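Local atomic coordinates of O-succinylhomoserine sulfhydrylase (Mycobacterium tuberculosis, PDB entry 3NDN), a protein that probably makes L-homocysteine from O-succinyl-L-homoserine and hydrogen sulfide on the route to methionine, using pyridoxal 5'-phosphate as cofactor. Residues A[98-103]-A[253-258]; A[111-116]-A[169-174]; A[356-361]-A[372-377]. One frame throughout, in Å; residues are numbered along the deposited sequence.

Interactions 1 and 2 are buried and apolar, and both join helices to the same seven-stranded sheet: strand 98-102 is an outermost strand of it within the chain, and strand 169-173 an inner one. Strand 98-102 is followed in the chain by helix 105-114, and the two contacts meet where helix 244-258 packs on that helix; Leu-254 CD1 of interaction 1 lies 3.6 Å from Ala-115 N of interaction 2. Interaction 3 lies apart, its centre about 28 Å from that of interaction 1, beside the smaller five-stranded sheet. It is only partly buried and joins two loops through one polar bond, where the others rely on hydrocarbon, sulfur and ring contacts. All three reach a second subunit.

Interaction 1 (A[98-103]-A[253-258]); sequences AAFATA and KLMRHT
Met-255 lays its side chain across the ring of Phe-100 in a Met-aromatic contact that packs helix 244-258 on strand 98-102, an outermost strand of the large mixed sheet in this PLP-dependent fold. The two side chains slide past one another in opposite directions. Met-255 CG sits over one face of the ring, 4.0 Å from the centroid of Phe-100 and 20° off the ring normal, a CH-pi contact displaced toward the rim. The sulfur stands farther out, SD of Met-255 being 5.2 Å from the Phe-100 centroid in an oblique position. Nearer the helix backbone, Met-255 CB meets Phe-100 CE2 at 3.7 Å.

An unbranched, flexible methionine suits this place because its chain can fold to fit the ring and still reach further along the strand. It is bent at both chi2 and chi3, which carries the terminal methyl past Phe-100 toward Thr-102. There the two side chains cross at about a right angle, and the methyl CG2 of Thr-102 faces both the sulfur and CE of Met-255. Thr-102 turns its hydroxyl to the carbonyl of Ser-104, leaving its apolar branch for the methionine. The strand and helix segments run roughly parallel, their axes 26° apart and 10.5 Å at closest approach, a gap that these long side chains span.

Beyond the contact, His-257 ND1 is hydrogen-bonded to Ser-132 OG of a second subunit, so this helix also faces the subunit interface. At the far end of the methionine, CE lies 3.4 Å from the backbone oxygen of Ala-101.

Interaction 2 (A[111-116]-A[169-174]); sequences TSLGAL and AVFFET
Helix-on-sheet packing of the alpha/beta PLP-binding fold brings helix 105-114 and the residues that follow Gly-114 onto strand 169-173, an inner strand of the seven-stranded sheet. Two leucines carry this side of the contact: Leu-113, and Leu-116 three residues on. Both direct their side chains at the strand, each meeting a different residue.

Leu-113 and Phe-171 cross at about a right angle. Methyl CD2 of the leucine touches Phe-171 CB at 4.1 Å, while its other methyl, CD1, lies over one face of the aromatic ring. The forked leucine thus covers both the root of the phenylalanine side chain and its flat surface. Phe-171 has CG anti to the backbone N (chi1 180°), which swings the ring beside its own carbonyl carbon and presents a face to the leucine.

Leu-116 reaches down with CD1 to the methyl of Ala-169, CB, at 4.0 Å. The small alanine suits this point: the backbones come closest here, with CA of Leu-116 and CA of Ala-169 only 6.7 Å apart, and a single methyl is enough to meet the leucine where the backbones are this near. Ala-169 and Phe-171, two residues apart, point to the same side of the sheet, whereas Val-170 between them turns to the other side and packs on Ala-192 of helix 185-194.

Strand 169-173 is therefore sandwiched between helices, and it lies in the sheet between the parallel strands 122-126 and 198-202. Leu-116 also rests on Val-200 of the latter, and on Tyr-246 of helix 244-258.

Interaction 3 (A[356-361]-A[372-377]); sequences ISNNLG and TTTHRA
Asn-358 and Thr-374 make the one hydrogen bond of this contact, a side-chain link between two loops bordering the smaller five-stranded sheet, one after strand 355-356 and the other between strand 366-368 and helix 379-385. OG1 of Thr-374 donates a hydrogen bond to OD1 of Asn-358, 3.0 Å away. The donor lies in the carbonyl plane of the amide, with a C=O...donor angle of 150°. Asparagine suits the place because its short amide can offer a carbonyl oxygen to a neighbouring loop without bringing a charge. Its CG is anti to the backbone N (chi1 -164°), and this carries the amide across to the threonine.

A looser polar approach is made by Thr-373, whose OG1 comes within 3.7 Å of Asn-358 OD1. That hydroxyl is engaged elsewhere, with the carbonyl of His-369 and the hydroxyl of Thr-368. Thr-368 also makes a weak hydrogen bond to Asn-358 OD1, so the oxygen also has a weaker link to strand 366-368.

Bonds within each loop shape the two partners. A type I beta turn runs from Thr-373 to Arg-376, closed by Arg-376 N to Thr-373 O at 3.1 Å, with Thr-374 at its second position. In the other loop Asn-359 accepts a bond on its side-chain OD1 from Leu-360 N, at 2.9 Å.

Packing is slight within the contact, although Thr-374 also packs on Arg-394 of strand 392-396 and Asn-358 on Phe-66 of a second subunit. With only 91 Å² buried between the loops, the link depends on direction more than on area: a neutral hydroxyl-to-amide bond sets a preferred direction between Asn-358 and Thr-374, and so probably contributes to how the two loops face each other; its strength would probably vary little with pH.

Interaction 1 (A[98-103]-A[253-258])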
loop_
_atom_site.group_PDB
_atom_site.type_symbol
_atom_site.label_atom_id
_atom_site.label_comp_id
_atom_site.label_asym_id
_atom_site.label_seq_id
_atom_site.Cartn_x
_atom_site.Cartn_y
_atom_site.Cartn_z
ATOM N N ALA A 98 -6.464 -7.337 -27.808
ATOM C CA ALA A 98 -6.520 -6.158 -26.917
ATOM C C ALA A 98 -7.197 -6.466 -25.564
ATOM O O ALA A 98 -7.833 -7.526 -25.417
ATOM C CB ALA A 98 -7.194 -4.966 -27.624
ATOM N N ALA A 99 -7.031 -5.560 -24.587
ATOM C CA ALA A 99 -7.503 -5.742 -23.190
ATOM C C ALA A 99 -7.893 -4.430 -22.478
ATOM O O ALA A 99 -7.337 -3.356 -22.775
ATOM C CB ALA A 99 -6.435 -6.460 -22.365
ATOM N N PHE A 100 -8.833 -4.527 -21.533
ATOM C CA PHE A 100 -9.264 -3.404 -20.682
ATOM C C PHE A 100 -9.546 -3.903 -19.257
ATOM O O PHE A 100 -10.320 -4.850 -19.082
ATOM C CB PHE A 100 -10.534 -2.728 -21.251
ATOM C CG PHE A 100 -10.568 -1.221 -21.028
ATOM C CD1 PHE A 100 -10.531 -0.343 -22.106
ATOM C CD2 PHE A 100 -10.591 -0.694 -19.737
ATOM C CE1 PHE A 100 -10.532 1.052 -21.915
ATOM C CE2 PHE A 100 -10.598 0.702 -19.528
ATOM C CZ PHE A 100 -10.568 1.572 -20.621
ATOM N N ALA A 101 -8.909 -3.289 -18.252
ATOM C CA ALA A 101 -9.052 -3.687 -16.842
ATOM C C ALA A 101 -10.303 -3.071 -16.197
ATOM O O ALA A 101 -10.685 -1.955 -16.558
ATOM C CB ALA A 101 -7.785 -3.268 -16.032
ATOM N N THR A 102 -10.898 -3.780 -15.227
ATOM C CA THR A 102 -12.134 -3.323 -14.516
ATOM C C THR A 102 -12.024 -3.462 -12.973
ATOM O O THR A 102 -11.069 -4.063 -12.477
ATOM C CB THR A 102 -13.373 -4.112 -14.979
ATOM O OG1 THR A 102 -13.274 -5.464 -14.519
ATOM C CG2 THR A 102 -13.552 -4.114 -16.518
ATOM N N ALA A 103 -13.008 -2.934 -12.225
ATOM C CA ALA A 103 -12.985 -2.937 -10.740
ATOM C C ALA A 103 -13.244 -4.339 -10.129
ATOM O O ALA A 103 -12.877 -4.594 -8.979
ATOM C CB ALA A 103 -14.023 -1.919 -10.168
ATOM N N LYS A 253 -16.070 3.386 -24.423
ATOM C CA LYS A 253 -17.120 4.366 -24.125
ATOM C C LYS A 253 -17.784 4.111 -22.772
ATOM O O LYS A 253 -17.941 5.042 -21.970
ATOM C CB LYS A 253 -18.158 4.410 -25.247
ATOM C CG LYS A 253 -19.172 5.531 -25.109
ATOM C CD LYS A 253 -20.151 5.524 -26.264
ATOM C CE LYS A 253 -21.096 6.718 -26.185
ATOM N NZ LYS A 253 -22.248 6.548 -27.130
ATOM N N LEU A 254 -18.181 2.864 -22.508
ATOM C CA LEU A 254 -18.759 2.545 -21.208
ATOM C C LEU A 254 -17.763 2.719 -20.040
ATOM O O LEU A 254 -18.142 3.174 -18.957
ATOM C CB LEU A 254 -19.387 1.134 -21.204
ATOM C CG LEU A 254 -20.723 0.952 -21.944
ATOM C CD1 LEU A 254 -21.172 -0.536 -21.951
ATOM C CD2 LEU A 254 -21.818 1.825 -21.310
ATOM N N MET A 255 -16.494 2.359 -20.254
ATOM C CA MET A 255 -15.485 2.474 -19.183
ATOM C C MET A 255 -15.177 3.927 -18.782
ATOM O O MET A 255 -15.129 4.243 -17.588
ATOM C CB MET A 255 -14.188 1.704 -19.526
ATOM C CG MET A 255 -14.322 0.182 -19.558
ATOM S SD MET A 255 -14.896 -0.652 -18.051
ATOM C CE MET A 255 -13.579 -0.203 -16.873
ATOM N N ARG A 256 -14.982 4.799 -19.769
ATOM C CA ARG A 256 -14.723 6.216 -19.514
ATOM C C ARG A 256 -15.887 6.889 -18.765
ATOM O O ARG A 256 -15.682 7.598 -17.766
ATOM C CB ARG A 256 -14.458 6.964 -20.828
ATOM C CG ARG A 256 -13.182 6.569 -21.567
ATOM C CD ARG A 256 -12.816 7.606 -22.627
ATOM N NE ARG A 256 -11.557 7.306 -23.308
ATOM C CZ ARG A 256 -10.870 8.200 -24.017
ATOM N NH1 ARG A 256 -11.315 9.444 -24.124
ATOM N NH2 ARG A 256 -9.731 7.861 -24.601
ATOM N N HIS A 257 -17.109 6.656 -19.237
ATOM C CA HIS A 257 -18.270 7.415 -18.761
ATOM C C HIS A 257 -19.131 6.829 -17.628
ATOM O O HIS A 257 -19.793 7.596 -16.913
ATOM C CB HIS A 257 -19.116 7.846 -19.970
ATOM C CG HIS A 257 -18.323 8.575 -21.018
ATOM N ND1 HIS A 257 -17.636 9.743 -20.756
ATOM C CD2 HIS A 257 -18.084 8.287 -22.319
ATOM C CE1 HIS A 257 -17.030 10.157 -21.856
ATOM N NE2 HIS A 257 -17.283 9.289 -22.819
ATOM N N THR A 258 -19.152 5.501 -17.472
ATOM C CA THR A 258 -19.756 4.867 -16.279
ATOM C C THR A 258 -18.737 4.546 -15.166
ATOM O O THR A 258 -19.131 4.276 -14.038
ATOM C CB THR A 258 -20.592 3.576 -16.579
ATOM O OG1 THR A 258 -19.733 2.488 -16.942
ATOM C CG2 THR A 258 -21.651 3.809 -17.679
#

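Interaction 2 (A[111-116]-A[169-174])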
loop_
_atom_site.group_PDB
_atom_site.type_symbol
_atom_site.label_atom_id
_atom_site.label_comp_id
_atom_site.label_asym_id
_atom_site.label_seq_id
_atom_site.Cartn_x
_atom_site.Cartn_y
_atom_site.Cartn_z
ATOM N N THR A 111 -20.185 -4.953 -18.234
ATOM C CA THR A 111 -19.702 -4.010 -19.249
ATOM C C THR A 111 -19.479 -4.683 -20.621
ATOM O O THR A 111 -19.782 -4.083 -21.656
ATOM C CB THR A 111 -18.458 -3.210 -18.759
ATOM O OG1 THR A 111 -18.811 -2.471 -17.579
ATOM C CG2 THR A 111 -17.955 -2.237 -19.813
ATOM N N SER A 112 -19.010 -5.931 -20.626
ATOM C CA SER A 112 -18.750 -6.635 -21.899
ATOM C C SER A 112 -20.073 -6.900 -22.643
ATOM O O SER A 112 -20.172 -6.653 -23.860
ATOM C CB SER A 112 -17.959 -7.925 -21.693
ATOM O OG SER A 112 -18.704 -8.911 -20.986
ATOM N N LEU A 113 -21.070 -7.384 -21.896
ATOM C CA LEU A 113 -22.411 -7.631 -22.427
ATOM C C LEU A 113 -23.157 -6.348 -22.789
ATOM O O LEU A 113 -23.825 -6.291 -23.837
ATOM C CB LEU A 113 -23.241 -8.479 -21.457
ATOM C CG LEU A 113 -22.794 -9.925 -21.268
ATOM C CD1 LEU A 113 -23.557 -10.579 -20.114
ATOM C CD2 LEU A 113 -22.964 -10.748 -22.562
ATOM N N GLY A 114 -23.043 -5.324 -21.937
ATOM C CA GLY A 114 -23.656 -4.021 -22.197
ATOM C C GLY A 114 -23.086 -3.354 -23.441
ATOM O O GLY A 114 -23.786 -2.622 -24.145
ATOM N N ALA A 115 -21.812 -3.622 -23.723
ATOM C CA ALA A 115 -21.149 -3.123 -24.923
ATOM C C ALA A 115 -21.759 -3.683 -26.218
ATOM O O ALA A 115 -21.642 -3.059 -27.272
ATOM C CB ALA A 115 -19.667 -3.493 -24.870
ATOM N N LEU A 116 -22.346 -4.876 -26.131
ATOM C CA LEU A 116 -22.922 -5.575 -27.295
ATOM C C LEU A 116 -24.446 -5.411 -27.387
ATOM O O LEU A 116 -25.050 -5.691 -28.445
ATOM C CB LEU A 116 -22.574 -7.073 -27.239
ATOM C CG LEU A 116 -21.098 -7.515 -27.347
ATOM C CD1 LEU A 116 -20.940 -8.985 -26.952
ATOM C CD2 LEU A 116 -20.554 -7.285 -28.761
ATOM N N ALA A 169 -25.508 -11.442 -29.104
ATOM C CA ALA A 169 -24.543 -12.012 -28.147
ATOM C C ALA A 169 -24.920 -13.404 -27.645
ATOM O O ALA A 169 -26.098 -13.746 -27.577
ATOM C CB ALA A 169 -24.314 -11.055 -26.963
ATOM N N VAL A 170 -23.889 -14.191 -27.316
ATOM C CA VAL A 170 -23.999 -15.494 -26.649
ATOM C C VAL A 170 -23.098 -15.464 -25.384
ATOM O O VAL A 170 -21.951 -15.001 -25.456
ATOM C CB VAL A 170 -23.565 -16.629 -27.612
ATOM C CG1 VAL A 170 -23.199 -17.924 -26.862
ATOM C CG2 VAL A 170 -24.675 -16.904 -28.673
ATOM N N PHE A 171 -23.609 -15.935 -24.243
ATOM C CA PHE A 171 -22.824 -15.965 -22.977
ATOM C C PHE A 171 -22.943 -17.331 -22.270
ATOM O O PHE A 171 -24.049 -17.833 -22.108
ATOM C CB PHE A 171 -23.300 -14.845 -22.029
ATOM C CG PHE A 171 -22.559 -14.796 -20.699
ATOM C CD1 PHE A 171 -21.247 -14.349 -20.632
ATOM C CD2 PHE A 171 -23.174 -15.222 -19.522
ATOM C CE1 PHE A 171 -20.549 -14.317 -19.405
ATOM C CE2 PHE A 171 -22.489 -15.183 -18.287
ATOM C CZ PHE A 171 -21.172 -14.730 -18.236
ATOM N N PHE A 172 -21.814 -17.920 -21.845
ATOM C CA PHE A 172 -21.824 -19.128 -20.987
ATOM C C PHE A 172 -20.528 -19.265 -20.155
ATOM O O PHE A 172 -19.535 -18.600 -20.460
ATOM C CB PHE A 172 -22.081 -20.422 -21.799
ATOM C CG PHE A 172 -21.042 -20.712 -22.884
ATOM C CD1 PHE A 172 -19.878 -21.422 -22.594
ATOM C CD2 PHE A 172 -21.263 -20.307 -24.205
ATOM C CE1 PHE A 172 -18.919 -21.697 -23.592
ATOM C CE2 PHE A 172 -20.317 -20.571 -25.218
ATOM C CZ PHE A 172 -19.135 -21.272 -24.915
ATOM N N GLU A 173 -20.577 -20.106 -19.115
ATOM C CA GLU A 173 -19.398 -20.558 -18.344
ATOM C C GLU A 173 -19.199 -22.056 -18.583
ATOM O O GLU A 173 -20.186 -22.790 -18.726
ATOM C CB GLU A 173 -19.612 -20.377 -16.833
ATOM C CG GLU A 173 -19.900 -18.953 -16.345
ATOM C CD GLU A 173 -20.568 -18.926 -14.960
ATOM O OE1 GLU A 173 -20.355 -19.874 -14.155
ATOM O OE2 GLU A 173 -21.309 -17.955 -14.679
ATOM N N THR A 174 -17.938 -22.510 -18.616
ATOM C CA THR A 174 -17.622 -23.955 -18.658
ATOM C C THR A 174 -16.244 -24.251 -18.032
ATOM O O THR A 174 -15.278 -23.557 -18.334
ATOM C CB THR A 174 -17.740 -24.575 -20.098
ATOM O OG1 THR A 174 -17.536 -25.996 -20.036
ATOM C CG2 THR A 174 -16.733 -23.962 -21.080
#

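Interaction 3 (A[356-361]-A[372-377])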
loop_
_atom_site.group_PDB
_atom_site.type_symbol
_atom_site.label_atom_id
_atom_site.label_comp_id
_atom_site.label_asym_id
_atom_site.label_seq_id
_atom_site.Cartn_x
_atom_site.Cartn_y
_atom_site.Cartn_z
ATOM N N ILE A 356 -14.186 -22.888 6.551
ATOM C CA ILE A 356 -15.556 -22.787 5.968
ATOM C C ILE A 356 -15.715 -21.389 5.332
ATOM O O ILE A 356 -15.662 -20.385 6.037
ATOM C CB ILE A 356 -16.672 -23.022 7.052
ATOM C CG1 ILE A 356 -16.530 -24.395 7.705
ATOM C CG2 ILE A 356 -18.100 -22.848 6.472
ATOM C CD1 ILE A 356 -17.374 -24.578 8.988
ATOM N N SER A 357 -15.888 -21.334 4.004
ATOM C CA SER A 357 -15.908 -20.066 3.236
ATOM C C SER A 357 -16.399 -20.313 1.805
ATOM O O SER A 357 -16.148 -21.384 1.244
ATOM C CB SER A 357 -14.509 -19.442 3.194
ATOM O OG SER A 357 -14.503 -18.151 2.588
ATOM N N ASN A 358 -17.055 -19.318 1.212
ATOM C CA ASN A 358 -17.640 -19.453 -0.137
ATOM C C ASN A 358 -16.740 -19.069 -1.343
ATOM O O ASN A 358 -17.172 -19.168 -2.509
ATOM C CB ASN A 358 -18.955 -18.676 -0.201
ATOM C CG ASN A 358 -19.807 -19.067 -1.393
ATOM O OD1 ASN A 358 -20.283 -20.215 -1.496
ATOM N ND2 ASN A 358 -20.007 -18.125 -2.309
ATOM N N ASN A 359 -15.498 -18.679 -1.079
ATOM C CA ASN A 359 -14.607 -18.134 -2.120
ATOM C C ASN A 359 -13.846 -19.245 -2.897
ATOM O O ASN A 359 -13.954 -20.431 -2.551
ATOM C CB ASN A 359 -13.658 -17.095 -1.487
ATOM C CG ASN A 359 -13.324 -15.918 -2.430
ATOM O OD1 ASN A 359 -13.501 -16.005 -3.654
ATOM N ND2 ASN A 359 -12.818 -14.816 -1.855
ATOM N N LEU A 360 -13.123 -18.847 -3.949
ATOM C CA LEU A 360 -12.358 -19.740 -4.839
ATOM C C LEU A 360 -11.002 -19.149 -5.224
ATOM O O LEU A 360 -10.816 -17.932 -5.190
ATOM C CB LEU A 360 -13.126 -19.981 -6.162
ATOM C CG LEU A 360 -14.503 -20.646 -6.159
ATOM C CD1 LEU A 360 -15.186 -20.548 -7.541
ATOM C CD2 LEU A 360 -14.372 -22.095 -5.738
ATOM N N GLY A 361 -10.077 -20.018 -5.640
ATOM C CA GLY A 361 -8.791 -19.593 -6.209
ATOM C C GLY A 361 -7.781 -19.020 -5.225
ATOM O O GLY A 361 -7.001 -18.143 -5.589
ATOM N N THR A 372 -27.252 -24.149 0.849
ATOM C CA THR A 372 -27.577 -23.088 1.809
ATOM C C THR A 372 -26.749 -21.796 1.622
ATOM O O THR A 372 -26.942 -20.827 2.352
ATOM C CB THR A 372 -27.468 -23.588 3.278
ATOM O OG1 THR A 372 -26.147 -24.093 3.524
ATOM C CG2 THR A 372 -28.510 -24.693 3.563
ATOM N N THR A 373 -25.836 -21.794 0.652
ATOM C CA THR A 373 -24.973 -20.632 0.365
ATOM C C THR A 373 -24.896 -20.308 -1.145
ATOM O O THR A 373 -25.702 -19.528 -1.650
ATOM C CB THR A 373 -23.533 -20.830 0.901
ATOM O OG1 THR A 373 -22.957 -22.000 0.304
ATOM C CG2 THR A 373 -23.508 -20.965 2.417
ATOM N N THR A 374 -23.924 -20.904 -1.850
ATOM C CA THR A 374 -23.739 -20.741 -3.313
ATOM C C THR A 374 -25.068 -20.578 -4.072
ATOM O O THR A 374 -25.245 -19.613 -4.820
ATOM C CB THR A 374 -22.935 -21.937 -3.932
ATOM O OG1 THR A 374 -21.815 -22.264 -3.097
ATOM C CG2 THR A 374 -22.420 -21.615 -5.340
ATOM N N HIS A 375 -26.001 -21.507 -3.849
ATOM C CA HIS A 375 -27.267 -21.558 -4.590
ATOM C C HIS A 375 -28.505 -21.432 -3.698
ATOM O O HIS A 375 -29.479 -22.172 -3.862
ATOM C CB HIS A 375 -27.334 -22.851 -5.421
ATOM C CG HIS A 375 -26.556 -22.787 -6.697
ATOM N ND1 HIS A 375 -25.238 -22.390 -6.746
ATOM C CD2 HIS A 375 -26.908 -23.073 -7.972
ATOM C CE1 HIS A 375 -24.815 -22.421 -7.997
ATOM N NE2 HIS A 375 -25.807 -22.838 -8.760
ATOM N N ARG A 376 -28.468 -20.480 -2.770
ATOM C CA ARG A 376 -29.569 -20.268 -1.827
ATOM C C ARG A 376 -30.828 -19.677 -2.480
ATOM O O ARG A 376 -31.951 -20.117 -2.195
ATOM C CB ARG A 376 -29.113 -19.361 -0.675
ATOM C CG ARG A 376 -30.232 -19.021 0.297
ATOM C CD ARG A 376 -29.919 -17.818 1.182
ATOM N NE ARG A 376 -31.140 -17.289 1.788
ATOM C CZ ARG A 376 -31.862 -17.914 2.722
ATOM N NH1 ARG A 376 -31.492 -19.106 3.186
ATOM N NH2 ARG A 376 -32.962 -17.342 3.198
ATOM N N ALA A 377 -30.625 -18.679 -3.343
ATOM C CA ALA A 377 -31.714 -17.893 -3.940
ATOM C C ALA A 377 -32.739 -18.724 -4.725
ATOM O O ALA A 377 -33.951 -18.560 -4.537
ATOM C CB ALA A 377 -31.141 -16.756 -4.815
#